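Local coordinates for protein putative tRNA (Adenine(37)-N6)-methyltransferase (Pseudomonas aeruginosa, PDB 7BU1) that binds S-adenosylmethionine and probably uses it to methylate the threonylcarbamoyl-modified adenosine at position 37 of tRNA, at residues L64-H69 / G106-R111. Sequence-based numbering, arbitrary orientation.
Sequences LLFLFH and GQSVVR. With SAM (S-adenosylmethionine), chain D.
F66 lays its ring over G106, whose CA sits 3.7 Å from the centroid of the F66 ring, 17° off the ring normal, in a CH-pi contact. With chi1 at 60°, CG of F66 stands between its own backbone N and carbonyl carbon, a rotamer that swings the ring across the strand pair. Having no side chain, G106 lets F66 lie over its CA and F68 close in from the loop, CE2 of F68 reaching 3.3 Å from CA of G106.

Four backbone hydrogen bonds join the antiparallel strands. L64 and S108 form one hydrogen-bonded pair, with L64 N to S108 O at 2.9 Å; F66 and G106 form the next, with G106 N to F66 O at 2.7 Å. Between them L65 and Q107 are a non-hydrogen-bonded pair, where CA-H...O contacts run from Q107 CA to L64 O and from L65 CA to G106 O.

Side chains pack on both faces. L65 and Q107 run side by side, CD2 of L65 3.6 Å from the aliphatic CB of Q107. On the face of F66 and S108, CD1 of L64 meets CG2 of V110, the two side chains crossing at about a right angle; both are apolar, as suits a buried face shared with L122.

The start of strand 105-116 and the loop after strand 61-67 form part of the S-adenosylmethionine site. Q107 N donates a nearly straight bond to the carboxylate O of S-adenosylmethionine (2.8 Å, 168°), and the ligand's amino N donates to S108 OG at 3.0 Å; a hydroxyl suits this place, serving both that amino group and D126. The edge of the F68 ring meets the adenine, and ND1 of H69 lies 2.9 Å from the adenine N6.

Both strands belong to the closed antiparallel barrel of the N-terminal domain: strand 61-67 is flanked on its other side by strand 132-138, strand 105-116 by strand 119-123, which carries L122, while Q107 packs on Q107 of the second subunit.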
ATOM      1  N   LEU B  64      -0.357  -2.109   6.984  1.00 38.83           N
ATOM      2  CA  LEU B  64      -0.108  -1.222   8.110  1.00 37.27           C
ATOM      3  C   LEU B  64       0.656  -0.015   7.583  1.00 36.09           C
ATOM      4  O   LEU B  64       1.720  -0.166   6.972  1.00 34.47           O
ATOM      5  CB  LEU B  64       0.685  -1.922   9.220  1.00 36.34           C
ATOM      6  CG  LEU B  64       0.121  -3.208   9.836  1.00 39.11           C
ATOM      7  CD1 LEU B  64       1.075  -3.746  10.903  1.00 35.54           C
ATOM      8  CD2 LEU B  64      -1.296  -3.010  10.410  1.00 33.07           C
ATOM      9  N   LEU B  65       0.082   1.168   7.761  1.00 37.90           N
ATOM     10  CA  LEU B  65       0.820   2.411   7.600  1.00 34.67           C
ATOM     11  C   LEU B  65       1.409   2.771   8.957  1.00 40.89           C
ATOM     12  O   LEU B  65       0.691   2.765   9.966  1.00 46.09           O
ATOM     13  CB  LEU B  65      -0.084   3.534   7.095  1.00 33.23           C
ATOM     14  CG  LEU B  65      -0.796   3.289   5.768  1.00 33.02           C
ATOM     15  CD1 LEU B  65      -1.573   4.517   5.362  1.00 32.97           C
ATOM     16  CD2 LEU B  65       0.205   2.924   4.702  1.00 33.82           C
ATOM     17  N   PHE B  66       2.712   3.051   8.990  1.00 37.72           N
ATOM     18  CA  PHE B  66       3.401   3.241  10.255  1.00 37.92           C
ATOM     19  C   PHE B  66       4.446   4.344  10.140  1.00 38.98           C
ATOM     20  O   PHE B  66       4.762   4.833   9.053  1.00 40.16           O
ATOM     21  CB  PHE B  66       4.047   1.934  10.726  1.00 36.90           C
ATOM     22  CG  PHE B  66       5.059   1.370   9.760  1.00 39.13           C
ATOM     23  CD1 PHE B  66       4.657   0.574   8.694  1.00 41.74           C
ATOM     24  CD2 PHE B  66       6.414   1.614   9.931  1.00 39.07           C
ATOM     25  CE1 PHE B  66       5.585   0.039   7.812  1.00 42.98           C
ATOM     26  CE2 PHE B  66       7.353   1.077   9.052  1.00 40.52           C
ATOM     27  CZ  PHE B  66       6.938   0.294   7.992  1.00 42.10           C
ATOM     28  N   LEU B  67       5.001   4.720  11.285  1.00 38.60           N
ATOM     29  CA  LEU B  67       6.069   5.703  11.352  1.00 40.06           C
ATOM     30  C   LEU B  67       7.409   4.997  11.537  1.00 44.45           C
ATOM     31  O   LEU B  67       7.546   4.130  12.409  1.00 45.30           O
ATOM     32  CB  LEU B  67       5.839   6.668  12.512  1.00 40.89           C
ATOM     33  CG  LEU B  67       4.690   7.652  12.381  1.00 45.15           C
ATOM     34  CD1 LEU B  67       4.685   8.568  13.590  1.00 47.37           C
ATOM     35  CD2 LEU B  67       4.819   8.438  11.087  1.00 47.24           C
ATOM     36  N   PHE B  68       8.394   5.383  10.719  1.00 43.86           N
ATOM     37  CA  PHE B  68       9.775   4.907  10.835  1.00 43.89           C
ATOM     38  C   PHE B  68      10.448   5.632  11.998  1.00 44.96           C
ATOM     39  O   PHE B  68      11.309   6.495  11.817  1.00 48.87           O
ATOM     40  CB  PHE B  68      10.554   5.170   9.554  1.00 45.08           C
ATOM     41  CG  PHE B  68      10.173   4.298   8.392  1.00 45.68           C
ATOM     42  CD1 PHE B  68      10.458   2.943   8.395  1.00 45.24           C
ATOM     43  CD2 PHE B  68       9.576   4.851   7.267  1.00 44.68           C
ATOM     44  CE1 PHE B  68      10.131   2.150   7.306  1.00 47.10           C
ATOM     45  CE2 PHE B  68       9.248   4.068   6.181  1.00 44.07           C
ATOM     46  CZ  PHE B  68       9.524   2.712   6.200  1.00 46.80           C
ATOM     47  N   HIS B  69      10.048   5.268  13.215  1.00 45.18           N
ATOM     48  CA  HIS B  69      10.492   6.046  14.365  1.00 48.04           C
ATOM     49  C   HIS B  69      11.987   5.902  14.646  1.00 50.03           C
ATOM     50  O   HIS B  69      12.557   6.783  15.297  1.00 56.26           O
ATOM     51  CB  HIS B  69       9.680   5.669  15.609  1.00 52.03           C
ATOM     52  CG  HIS B  69       9.970   4.297  16.141  1.00 55.50           C
ATOM     53  ND1 HIS B  69       9.654   3.144  15.450  1.00 54.48           N
ATOM     54  CD2 HIS B  69      10.538   3.894  17.304  1.00 57.41           C
ATOM     55  CE1 HIS B  69      10.023   2.093  16.161  1.00 55.28           C
ATOM     56  NE2 HIS B  69      10.558   2.520  17.291  1.00 56.95           N
ATOM     57  N   GLY B 106       5.819   4.431   6.625  1.00 39.83           N
ATOM     58  CA  GLY B 106       6.041   3.139   6.019  1.00 42.37           C
ATOM     59  C   GLY B 106       4.732   2.430   5.702  1.00 43.47           C
ATOM     60  O   GLY B 106       3.660   2.828   6.155  1.00 40.42           O
ATOM     61  N   GLN B 107       4.847   1.374   4.891  1.00 40.91           N
ATOM     62  CA  GLN B 107       3.688   0.592   4.468  1.00 39.13           C
ATOM     63  C   GLN B 107       4.123  -0.846   4.225  1.00 40.30           C
ATOM     64  O   GLN B 107       5.012  -1.110   3.412  1.00 43.62           O
ATOM     65  CB  GLN B 107       3.020   1.215   3.229  1.00 40.01           C
ATOM     66  CG  GLN B 107       3.283   0.574   1.887  1.00 44.51           C
ATOM     67  CD  GLN B 107       2.322   1.045   0.826  1.00 48.59           C
ATOM     68  OE1 GLN B 107       2.043   2.239   0.716  1.00 49.78           O
ATOM     69  NE2 GLN B 107       1.816   0.114   0.029  1.00 52.73           N
ATOM     70  N   SER B 108       3.540  -1.770   4.975  1.00 35.79           N
ATOM     71  CA  SER B 108       3.854  -3.186   4.849  1.00 37.46           C
ATOM     72  C   SER B 108       2.559  -3.972   4.837  1.00 37.86           C
ATOM     73  O   SER B 108       1.590  -3.598   5.511  1.00 39.71           O
ATOM     74  CB  SER B 108       4.733  -3.698   5.997  1.00 40.40           C
ATOM     75  OG  SER B 108       5.931  -2.953   6.098  1.00 46.02           O
ATOM     76  N   VAL B 109       2.531  -5.038   4.045  1.00 37.21           N
ATOM     77  CA  VAL B 109       1.436  -5.990   4.096  1.00 38.15           C
ATOM     78  C   VAL B 109       1.928  -7.201   4.872  1.00 40.81           C
ATOM     79  O   VAL B 109       2.939  -7.816   4.517  1.00 44.52           O
ATOM     80  CB  VAL B 109       0.927  -6.367   2.695  1.00 38.72           C
ATOM     81  CG1 VAL B 109       2.063  -6.749   1.786  1.00 40.83           C
ATOM     82  CG2 VAL B 109      -0.109  -7.484   2.800  1.00 39.44           C
ATOM     83  N   VAL B 110       1.220  -7.528   5.948  1.00 42.16           N
ATOM     84  CA  VAL B 110       1.562  -8.642   6.814  1.00 42.00           C
ATOM     85  C   VAL B 110       0.350  -9.555   6.913  1.00 41.94           C
ATOM     86  O   VAL B 110      -0.786  -9.150   6.660  1.00 43.32           O
ATOM     87  CB  VAL B 110       2.010  -8.172   8.216  1.00 38.87           C
ATOM     88  CG1 VAL B 110       3.254  -7.326   8.099  1.00 39.22           C
ATOM     89  CG2 VAL B 110       0.893  -7.394   8.909  1.00 34.65           C
ATOM     90  N   ARG B 111       0.606 -10.810   7.262  1.00 43.96           N
ATOM     91  CA  ARG B 111      -0.478 -11.755   7.458  1.00 44.42           C
ATOM     92  C   ARG B 111      -1.174 -11.468   8.776  1.00 44.80           C
ATOM     93  O   ARG B 111      -0.528 -11.142   9.775  1.00 42.93           O
ATOM     94  CB  ARG B 111       0.034 -13.195   7.450  1.00 44.76           C
ATOM     95  CG  ARG B 111      -1.091 -14.209   7.580  1.00 47.06           C
ATOM     96  CD  ARG B 111      -0.584 -15.628   7.606  1.00 50.70           C
ATOM     97  NE  ARG B 111      -0.481 -16.180   6.260  1.00 58.62           N
ATOM     98  CZ  ARG B 111      -1.518 -16.622   5.554  1.00 65.95           C
ATOM     99  NH1 ARG B 111      -2.745 -16.570   6.065  1.00 68.06           N
ATOM    100  NH2 ARG B 111      -1.333 -17.117   4.336  1.00 68.30           N
TER
HETATM  101  N   SAM D 301       7.773  -2.549   3.713  1.00 59.90           N
HETATM  102  CA  SAM D 301       8.047  -1.243   4.343  1.00 51.79           C
HETATM  103  C   SAM D 301       7.800  -0.109   3.340  1.00 50.91           C
HETATM  104  O   SAM D 301       7.454   0.992   3.809  1.00 52.47           O
HETATM  105  OXT SAM D 301       7.940  -0.364   2.128  1.00 51.19           O
HETATM  106  CB  SAM D 301       9.486  -1.162   4.884  1.00 51.41           C
HETATM  107  CG  SAM D 301      10.505  -1.259   3.743  1.00 45.48           C
HETATM  108  SD  SAM D 301      12.200  -1.029   4.395  1.00 45.98           S
HETATM  109  CE  SAM D 301      13.337  -0.988   3.026  1.00 45.44           C
HETATM  110  C5' SAM D 301      12.690  -2.444   5.433  1.00 45.61           C
HETATM  111  C4' SAM D 301      13.308  -1.909   6.710  1.00 39.80           C
HETATM  112  O4' SAM D 301      12.285  -1.250   7.454  1.00 39.60           O
HETATM  113  C3' SAM D 301      13.551  -3.041   7.645  1.00 40.30           C
HETATM  114  O3' SAM D 301      14.717  -3.775   7.301  1.00 40.65           O
HETATM  115  C2' SAM D 301      13.719  -2.326   8.959  1.00 39.27           C
HETATM  116  O2' SAM D 301      15.094  -2.085   9.245  1.00 43.67           O
HETATM  117  C1' SAM D 301      13.038  -0.989   8.648  1.00 41.33           C
HETATM  118  N9  SAM D 301      12.172  -0.570   9.749  1.00 41.81           N
HETATM  119  C8  SAM D 301      11.165  -1.294  10.225  1.00 43.73           C
HETATM  120  N7  SAM D 301      10.620  -0.613  11.226  1.00 44.99           N
HETATM  121  C5  SAM D 301      11.288   0.532  11.361  1.00 45.22           C
HETATM  122  C6  SAM D 301      11.125   1.553  12.203  1.00 44.17           C
HETATM  123  N6  SAM D 301      10.125   1.451  13.085  1.00 48.76           N
HETATM  124  N1  SAM D 301      11.926   2.624  12.163  1.00 45.57           N
HETATM  125  C2  SAM D 301      12.950   2.670  11.215  1.00 47.77           C
HETATM  126  N3  SAM D 301      13.089   1.586  10.344  1.00 46.24           N
HETATM  127  C4  SAM D 301      12.253   0.553  10.442  1.00 44.38           C